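Local coordinates for protein GphF Dehydratase 1 (Archangium violaceum, PDB 6MBF) that acts as a dehydratase domain of the gephyronic acid polyketide synthase, probably removing water from the growing chain and shifting the resulting double bond, at residues Tyr162-Leu172 against Ala201-Ala212. Numbering follows the deposited sequence.
Sequences YGPRLRNIRHL and ALLDACFQCVFA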
loop_
_atom_site.group_PDB
_atom_site.type_symbol
_atom_site.label_atom_id
_atom_site.label_comp_id
_atom_site.label_asym_id
_atom_site.label_seq_id
_atom_site.Cartn_x
_atom_site.Cartn_y
_atom_site.Cartn_z
ATOM N N TYR A 162 -0.390 -14.621 2.360
ATOM C CA TYR A 162 -0.907 -14.025 1.136
ATOM C C TYR A 162 -1.648 -15.065 0.318
ATOM O O TYR A 162 -1.141 -16.175 0.125
ATOM C CB TYR A 162 0.228 -13.456 0.291
ATOM C CG TYR A 162 0.718 -12.085 0.688
ATOM C CD1 TYR A 162 -0.077 -10.956 0.480
ATOM C CD2 TYR A 162 2.002 -11.907 1.197
ATOM C CE1 TYR A 162 0.380 -9.685 0.812
ATOM C CE2 TYR A 162 2.471 -10.640 1.531
ATOM C CZ TYR A 162 1.660 -9.530 1.327
ATOM O OH TYR A 162 2.139 -8.271 1.649
ATOM N N GLY A 163 -2.819 -14.690 -0.185
ATOM C CA GLY A 163 -3.579 -15.538 -1.072
ATOM C C GLY A 163 -3.279 -15.297 -2.541
ATOM O O GLY A 163 -2.433 -14.468 -2.910
ATOM N N PRO A 164 -3.990 -16.018 -3.416
ATOM C CA PRO A 164 -3.627 -16.027 -4.844
ATOM C C PRO A 164 -3.873 -14.724 -5.581
ATOM O O PRO A 164 -3.361 -14.576 -6.699
ATOM C CB PRO A 164 -4.499 -17.148 -5.426
ATOM C CG PRO A 164 -5.615 -17.322 -4.448
ATOM C CD PRO A 164 -5.058 -16.985 -3.102
ATOM N N ARG A 165 -4.648 -13.789 -5.030
ATOM C CA ARG A 165 -4.788 -12.488 -5.672
ATOM C C ARG A 165 -3.580 -11.593 -5.450
ATOM O O ARG A 165 -3.475 -10.551 -6.111
ATOM C CB ARG A 165 -6.030 -11.763 -5.156
ATOM C CG ARG A 165 -7.335 -12.519 -5.361
ATOM C CD ARG A 165 -8.466 -11.772 -4.691
ATOM N NE ARG A 165 -9.739 -12.455 -4.869
ATOM C CZ ARG A 165 -10.600 -12.182 -5.842
ATOM N NH1 ARG A 165 -10.322 -11.231 -6.722
ATOM N NH2 ARG A 165 -11.740 -12.855 -5.929
ATOM N N LEU A 166 -2.679 -11.976 -4.545
ATOM C CA LEU A 166 -1.568 -11.124 -4.137
ATOM C C LEU A 166 -0.224 -11.800 -4.411
ATOM O O LEU A 166 0.669 -11.820 -3.554
ATOM C CB LEU A 166 -1.728 -10.758 -2.657
ATOM C CG LEU A 166 -3.029 -9.999 -2.359
ATOM C CD1 LEU A 166 -3.263 -9.847 -0.872
ATOM C CD2 LEU A 166 -3.012 -8.628 -3.047
ATOM N N ARG A 167 -0.077 -12.361 -5.618
ATOM C CA ARG A 167 1.172 -12.974 -6.073
ATOM C C ARG A 167 1.470 -12.430 -7.468
ATOM O O ARG A 167 1.469 -13.167 -8.458
ATOM C CB ARG A 167 1.064 -14.507 -6.062
ATOM C CG ARG A 167 0.746 -15.064 -4.672
ATOM C CD ARG A 167 0.437 -16.551 -4.705
ATOM N NE ARG A 167 0.004 -16.979 -3.382
ATOM C CZ ARG A 167 -0.844 -17.976 -3.139
ATOM N NH1 ARG A 167 -1.350 -18.696 -4.139
ATOM N NH2 ARG A 167 -1.181 -18.254 -1.882
ATOM N N ASN A 168 1.739 -11.126 -7.542
ATOM C CA ASN A 168 1.729 -10.407 -8.809
ATOM C C ASN A 168 3.116 -10.022 -9.310
ATOM O O ASN A 168 3.218 -9.291 -10.308
ATOM C CB ASN A 168 0.837 -9.175 -8.678
ATOM C CG ASN A 168 -0.608 -9.555 -8.387
ATOM O OD1 ASN A 168 -1.268 -10.169 -9.226
ATOM N ND2 ASN A 168 -1.099 -9.211 -7.195
ATOM N N ILE A 169 4.173 -10.509 -8.669
ATOM C CA ILE A 169 5.537 -10.335 -9.173
ATOM C C ILE A 169 5.789 -11.395 -10.234
ATOM O O ILE A 169 5.671 -12.596 -9.965
ATOM C CB ILE A 169 6.580 -10.441 -8.048
ATOM C CG1 ILE A 169 6.165 -9.632 -6.819
ATOM C CG2 ILE A 169 7.967 -9.938 -8.542
ATOM C CD1 ILE A 169 7.056 -9.897 -5.616
ATOM N N ARG A 170 6.121 -10.954 -11.446
ATOM C CA ARG A 170 6.426 -11.889 -12.519
ATOM C C ARG A 170 7.898 -12.267 -12.541
ATOM O O ARG A 170 8.235 -13.444 -12.724
ATOM C CB ARG A 170 6.015 -11.297 -13.870
ATOM C CG ARG A 170 4.543 -10.941 -13.948
ATOM C CD ARG A 170 3.691 -12.046 -13.342
ATOM N NE ARG A 170 2.333 -11.601 -13.054
ATOM C CZ ARG A 170 1.605 -12.061 -12.044
ATOM N NH1 ARG A 170 0.377 -11.605 -11.852
ATOM N NH2 ARG A 170 2.116 -12.964 -11.215
ATOM N N HIS A 171 8.776 -11.289 -12.332
ATOM C CA HIS A 171 10.216 -11.502 -12.383
ATOM C C HIS A 171 10.859 -10.584 -11.356
ATOM O O HIS A 171 10.358 -9.489 -11.091
ATOM C CB HIS A 171 10.778 -11.219 -13.785
ATOM C CG HIS A 171 12.275 -11.190 -13.849
ATOM N ND1 HIS A 171 13.041 -12.333 -13.938
ATOM C CD2 HIS A 171 13.146 -10.152 -13.839
ATOM C CE1 HIS A 171 14.320 -12.001 -13.976
ATOM N NE2 HIS A 171 14.412 -10.683 -13.918
ATOM N N LEU A 172 11.965 -11.038 -10.771
ATOM C CA LEU A 172 12.676 -10.237 -9.785
ATOM C C LEU A 172 14.146 -10.616 -9.858
ATOM O O LEU A 172 14.472 -11.806 -9.851
ATOM C CB LEU A 172 12.125 -10.463 -8.367
ATOM C CG LEU A 172 12.765 -9.636 -7.237
ATOM C CD1 LEU A 172 12.525 -8.123 -7.418
ATOM C CD2 LEU A 172 12.271 -10.085 -5.874
ATOM N N ALA A 201 -3.179 -3.936 -4.945
ATOM C CA ALA A 201 -2.503 -5.186 -5.284
ATOM C C ALA A 201 -1.183 -4.921 -5.992
ATOM O O ALA A 201 -0.204 -5.652 -5.793
ATOM C CB ALA A 201 -3.402 -6.059 -6.160
ATOM N N LEU A 202 -1.143 -3.895 -6.846
ATOM C CA LEU A 202 0.089 -3.586 -7.560
ATOM C C LEU A 202 1.149 -3.018 -6.616
ATOM O O LEU A 202 2.305 -3.450 -6.632
ATOM C CB LEU A 202 -0.206 -2.625 -8.713
ATOM C CG LEU A 202 0.942 -2.366 -9.700
ATOM C CD1 LEU A 202 0.388 -2.068 -11.072
ATOM C CD2 LEU A 202 1.796 -1.202 -9.235
ATOM N N LEU A 203 0.779 -2.050 -5.775
ATOM C CA LEU A 203 1.774 -1.501 -4.860
ATOM C C LEU A 203 2.220 -2.539 -3.835
ATOM O O LEU A 203 3.411 -2.618 -3.518
ATOM C CB LEU A 203 1.236 -0.244 -4.176
ATOM C CG LEU A 203 2.276 0.484 -3.324
ATOM C CD1 LEU A 203 3.480 0.919 -4.166
ATOM C CD2 LEU A 203 1.635 1.682 -2.602
ATOM N N ASP A 204 1.296 -3.373 -3.340
ATOM C CA ASP A 204 1.698 -4.471 -2.460
ATOM C C ASP A 204 2.708 -5.391 -3.136
ATOM O O ASP A 204 3.660 -5.847 -2.492
ATOM C CB ASP A 204 0.484 -5.281 -2.008
ATOM C CG ASP A 204 0.884 -6.546 -1.271
ATOM O OD1 ASP A 204 1.291 -6.448 -0.095
ATOM O OD2 ASP A 204 0.800 -7.633 -1.883
ATOM N N ALA A 205 2.511 -5.688 -4.424
ATOM C CA ALA A 205 3.479 -6.515 -5.143
ATOM C C ALA A 205 4.864 -5.867 -5.152
ATOM O O ALA A 205 5.880 -6.550 -4.973
ATOM C CB ALA A 205 2.989 -6.772 -6.570
ATOM N N CYS A 206 4.926 -4.544 -5.322
ATOM C CA CYS A 206 6.211 -3.855 -5.261
ATOM C C CYS A 206 6.831 -3.969 -3.872
ATOM O O CYS A 206 8.035 -4.210 -3.738
ATOM C CB CYS A 206 6.045 -2.386 -5.660
ATOM S SG CYS A 206 5.509 -2.137 -7.378
ATOM N N PHE A 207 6.024 -3.805 -2.825
ATOM C CA PHE A 207 6.561 -3.953 -1.477
ATOM C C PHE A 207 6.991 -5.392 -1.217
ATOM O O PHE A 207 7.981 -5.622 -0.514
ATOM C CB PHE A 207 5.534 -3.489 -0.439
ATOM C CG PHE A 207 5.262 -1.992 -0.446
ATOM C CD1 PHE A 207 5.923 -1.129 -1.321
ATOM C CD2 PHE A 207 4.325 -1.457 0.426
ATOM C CE1 PHE A 207 5.652 0.259 -1.312
ATOM C CE2 PHE A 207 4.054 -0.089 0.440
ATOM C CZ PHE A 207 4.711 0.766 -0.422
ATOM N N GLN A 208 6.295 -6.371 -1.812
ATOM C CA GLN A 208 6.706 -7.762 -1.637
ATOM C C GLN A 208 8.056 -8.050 -2.297
ATOM O O GLN A 208 8.766 -8.970 -1.868
ATOM C CB GLN A 208 5.623 -8.707 -2.168
ATOM C CG GLN A 208 4.376 -8.814 -1.271
ATOM C CD GLN A 208 3.634 -10.099 -1.521
ATOM O OE1 GLN A 208 4.235 -11.179 -1.502
ATOM N NE2 GLN A 208 2.330 -10.004 -1.785
ATOM N N CYS A 209 8.432 -7.290 -3.334
ATOM C CA CYS A 209 9.792 -7.376 -3.860
ATOM C C CYS A 209 10.816 -7.043 -2.781
ATOM O O CYS A 209 11.884 -7.670 -2.711
ATOM C CB CYS A 209 9.964 -6.444 -5.060
ATOM S SG CYS A 209 9.020 -6.908 -6.534
ATOM N N VAL A 210 10.514 -6.061 -1.926
ATOM C CA VAL A 210 11.410 -5.766 -0.809
ATOM C C VAL A 210 11.458 -6.951 0.144
ATOM O O VAL A 210 12.538 -7.347 0.610
ATOM C CB VAL A 210 10.985 -4.480 -0.073
ATOM C CG1 VAL A 210 12.029 -4.122 1.002
ATOM C CG2 VAL A 210 10.786 -3.329 -1.037
ATOM N N PHE A 211 10.291 -7.541 0.435
ATOM C CA PHE A 211 10.233 -8.721 1.300
ATOM C C PHE A 211 11.106 -9.845 0.760
ATOM O O PHE A 211 11.829 -10.505 1.521
ATOM C CB PHE A 211 8.795 -9.228 1.420
ATOM C CG PHE A 211 7.852 -8.305 2.148
ATOM C CD1 PHE A 211 8.309 -7.238 2.907
ATOM C CD2 PHE A 211 6.489 -8.551 2.097
ATOM C CE1 PHE A 211 7.407 -6.425 3.588
ATOM C CE2 PHE A 211 5.588 -7.736 2.768
ATOM C CZ PHE A 211 6.053 -6.677 3.513
ATOM N N ALA A 212 11.027 -10.094 -0.550
ATOM C CA ALA A 212 11.778 -11.191 -1.151
ATOM C C ALA A 212 13.278 -10.996 -0.979
ATOM O O ALA A 212 14.016 -11.967 -0.791
ATOM C CB ALA A 212 11.414 -11.326 -2.633
HETATM O O HOH W 1 2.713 -13.535 -1.990
HETATM O O HOH W 2 0.187 -8.093 -4.513
#
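D204 OD2 takes an almost straight bond (170°) from Q208 NE2 and a second from a bridging water that also reaches A201 O and N168 ND2, while across the contact the Y162 hydroxyl OH meets the companion oxygen D204 OD1 at 2.7 Å, on its syn lone pair. Q208 does more than hold the aspartate. Its amide lies nearly parallel to the Y162 ring, 10° between planes. NE2 sits over the ring centre, 3.1 Å above its plane. The same NE2 gives a more bent bond to L166 O, at 3.0 Å. Y154 OH and a water that also bonds L166 O hold OE1, which helps set the flip of the amide. Replacing Y162 by a phenylalanine would probably leave D204 OD1 without its hydroxyl donor. In this double hotdog fold, D204 and Q208 sit one turn apart on the long helix 200-214 and match the DxxxQ motif of polyketide synthase dehydratases; D204 is probably the catalytic aspartate, and H41, whose ring meets that of Y162, its probable catalytic partner. The loop 162-168 crosses the pair before entering strand 169-175. Beyond the polar cluster the contact turns apolar. I169 lays CD1 against C209 SG at 3.7 Å, CG2 packing on the same sulfur. With CG anti to the backbone N (chi1 -178°), L172 reaches along the helix, CD1 on C209 SG and CD2 on A212 CB at 3.6 Å.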